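Local coordinates for protein beta-lactamase Mb2281c (PDB 3I7J) that probably acts as a serine hydrolase of the beta-lactamase family, opening beta-lactam rings or related amide or ester bonds, at residues G120-L123 / T124-C128. Residues are numbered along the deposited sequence; the frame is centred on the assembly and turned at random.
Sequences GRYL and TEAVC
Leu123 and Val127, one helical turn apart on helix 119-131, meet on its buried side, with Leu123 CD1 3.9 Å from Val127 CB. The leucine's CG is anti to the backbone N and the chain leads outward from the helix; the turn at CG (chi2 58°) then sends CD1 along the axis to Val127, while CG itself lies 4.2 Å from Cys128 SG. Beside them the methyl of Ala126 approaches the Tyr122 ring obliquely, CB to CE2 being 3.7 Å. Tyr122, Leu123, Ala126 and Val127 all rest on helix 42-56 of the beta-lactamase-type fold, near whose start lies a sequence consistent with the SxxK motif of serine beta-lactamases and penicillin-binding proteins; Tyr122 OH is tied to Glu56 of that same helix. A wider pi-type turn interrupts the alpha-helical pattern here: Leu123 O accepts Val127 N at 2.9 Å and, more weakly, Cys128 N at 3.3 Å.

Against this close apolar packing, the solvent side has one polar pair. Arg121, extended from CG to NE, offers its NE edge to Glu125 OE2 in an i to i+4 salt bridge of 2.8 Å, nearly straight at 169°. The oxygen lies close to the guanidinium plane, yet the nitrogen sits above the carboxylate plane, and the two flat groups stand 85° apart. On a partly covered flank, a water donates to Gly120 O at 2.6 Å and also bonds Thr124 OG1; the same carbonyl oxygen accepts Thr124 N.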
ATOM      1  N   GLY A 120      12.191  11.949  -0.309  1.00 15.96           N
ATOM      2  CA  GLY A 120      11.934  11.548  -1.677  1.00 17.26           C
ATOM      3  C   GLY A 120      13.139  10.811  -2.234  1.00 14.41           C
ATOM      4  O   GLY A 120      13.006   9.788  -2.904  1.00 12.49           O
ATOM      5  N   ARG A 121      14.326  11.332  -1.947  1.00 17.08           N
ATOM      6  CA  ARG A 121      15.557  10.718  -2.413  1.00 15.35           C
ATOM      7  C   ARG A 121      15.818   9.420  -1.668  1.00 10.98           C
ATOM      8  O   ARG A 121      16.368   8.482  -2.232  1.00 21.02           O
ATOM      9  CB  ARG A 121      16.732  11.680  -2.224  1.00 20.83           C
ATOM     10  CG  ARG A 121      18.094  11.087  -2.531  1.00 22.88           C
ATOM     11  CD  ARG A 121      19.187  12.088  -2.209  1.00 33.22           C
ATOM     12  NE  ARG A 121      20.524  11.543  -2.415  1.00 35.26           N
ATOM     13  CZ  ARG A 121      21.645  12.236  -2.246  1.00 35.59           C
ATOM     14  NH1 ARG A 121      21.587  13.505  -1.862  1.00 42.25           N
ATOM     15  NH2 ARG A 121      22.825  11.668  -2.472  1.00 37.73           N
ATOM     16  N   TYR A 122      15.422   9.363  -0.400  1.00 10.93           N
ATOM     17  CA  TYR A 122      15.623   8.151   0.379  1.00 11.94           C
ATOM     18  C   TYR A 122      14.775   7.023  -0.203  1.00 15.09           C
ATOM     19  O   TYR A 122      15.224   5.878  -0.301  1.00 11.71           O
ATOM     20  CB  TYR A 122      15.236   8.364   1.845  1.00 11.22           C
ATOM     21  CG  TYR A 122      15.530   7.148   2.695  1.00 13.12           C
ATOM     22  CD1 TYR A 122      16.793   6.959   3.258  1.00 13.85           C
ATOM     23  CD2 TYR A 122      14.576   6.135   2.854  1.00  7.09           C
ATOM     24  CE1 TYR A 122      17.105   5.795   3.948  1.00  6.88           C
ATOM     25  CE2 TYR A 122      14.879   4.964   3.545  1.00  4.38           C
ATOM     26  CZ  TYR A 122      16.147   4.802   4.083  1.00 11.10           C
ATOM     27  OH  TYR A 122      16.473   3.642   4.735  1.00 13.96           O
ATOM     28  N   LEU A 123      13.539   7.348  -0.578  1.00 20.07           N
ATOM     29  CA  LEU A 123      12.631   6.359  -1.165  1.00 22.89           C
ATOM     30  C   LEU A 123      13.250   5.747  -2.417  1.00 19.79           C
ATOM     31  O   LEU A 123      13.243   4.529  -2.600  1.00 18.14           O
ATOM     32  CB  LEU A 123      11.292   7.018  -1.531  1.00 17.60           C
ATOM     33  CG  LEU A 123      10.360   6.204  -2.444  1.00 17.24           C
ATOM     34  CD1 LEU A 123      10.044   4.854  -1.807  1.00 18.70           C
ATOM     35  CD2 LEU A 123       9.082   6.989  -2.684  1.00 16.74           C
ATOM     36  N   THR A 124      13.782   6.611  -3.274  1.00 16.08           N
ATOM     37  CA  THR A 124      14.403   6.191  -4.524  1.00 16.06           C
ATOM     38  C   THR A 124      15.578   5.245  -4.294  1.00 19.56           C
ATOM     39  O   THR A 124      15.628   4.162  -4.866  1.00 23.70           O
ATOM     40  CB  THR A 124      14.902   7.417  -5.322  1.00 14.19           C
ATOM     41  OG1 THR A 124      13.802   8.295  -5.586  1.00 17.77           O
ATOM     42  CG2 THR A 124      15.531   6.990  -6.640  1.00 15.51           C
ATOM     43  N   GLU A 125      16.512   5.651  -3.442  1.00 17.89           N
ATOM     44  CA  GLU A 125      17.696   4.850  -3.170  1.00 16.90           C
ATOM     45  C   GLU A 125      17.442   3.583  -2.370  1.00  8.27           C
ATOM     46  O   GLU A 125      18.181   2.608  -2.496  1.00 17.45           O
ATOM     47  CB  GLU A 125      18.749   5.694  -2.442  1.00 13.36           C
ATOM     48  CG  GLU A 125      19.006   7.056  -3.075  1.00 19.17           C
ATOM     49  CD  GLU A 125      20.043   7.877  -2.319  1.00 25.78           C
ATOM     50  OE1 GLU A 125      20.301   7.580  -1.133  1.00 29.03           O
ATOM     51  OE2 GLU A 125      20.591   8.829  -2.909  1.00 24.48           O
ATOM     52  N   ALA A 126      16.406   3.572  -1.547  1.00 16.52           N
ATOM     53  CA  ALA A 126      16.144   2.391  -0.732  1.00 14.17           C
ATOM     54  C   ALA A 126      15.176   1.393  -1.354  1.00 12.94           C
ATOM     55  O   ALA A 126      15.222   0.200  -1.048  1.00 16.48           O
ATOM     56  CB  ALA A 126      15.625   2.823   0.639  1.00 17.45           C
ATOM     57  N   VAL A 127      14.318   1.874  -2.243  1.00 17.05           N
ATOM     58  CA  VAL A 127      13.307   1.017  -2.843  1.00 12.60           C
ATOM     59  C   VAL A 127      13.249   1.002  -4.366  1.00 13.75           C
ATOM     60  O   VAL A 127      13.425  -0.038  -4.988  1.00 11.57           O
ATOM     61  CB  VAL A 127      11.917   1.426  -2.312  1.00 13.86           C
ATOM     62  CG1 VAL A 127      10.835   0.592  -2.967  1.00  8.30           C
ATOM     63  CG2 VAL A 127      11.884   1.271  -0.795  1.00  5.61           C
ATOM     64  N   CYS A 128      12.988   2.163  -4.952  1.00 10.67           N
ATOM     65  CA  CYS A 128      12.848   2.276  -6.390  1.00 15.73           C
ATOM     66  C   CYS A 128      14.084   1.927  -7.218  1.00 17.96           C
ATOM     67  O   CYS A 128      14.003   1.122  -8.145  1.00 13.96           O
ATOM     68  CB  CYS A 128      12.341   3.673  -6.729  1.00 17.37           C
ATOM     69  SG  CYS A 128      10.702   4.005  -6.023  1.00 21.75           S
TER
HETATM   70  O   HOH W   1      11.229   9.532  -4.840  1.00 33.55           O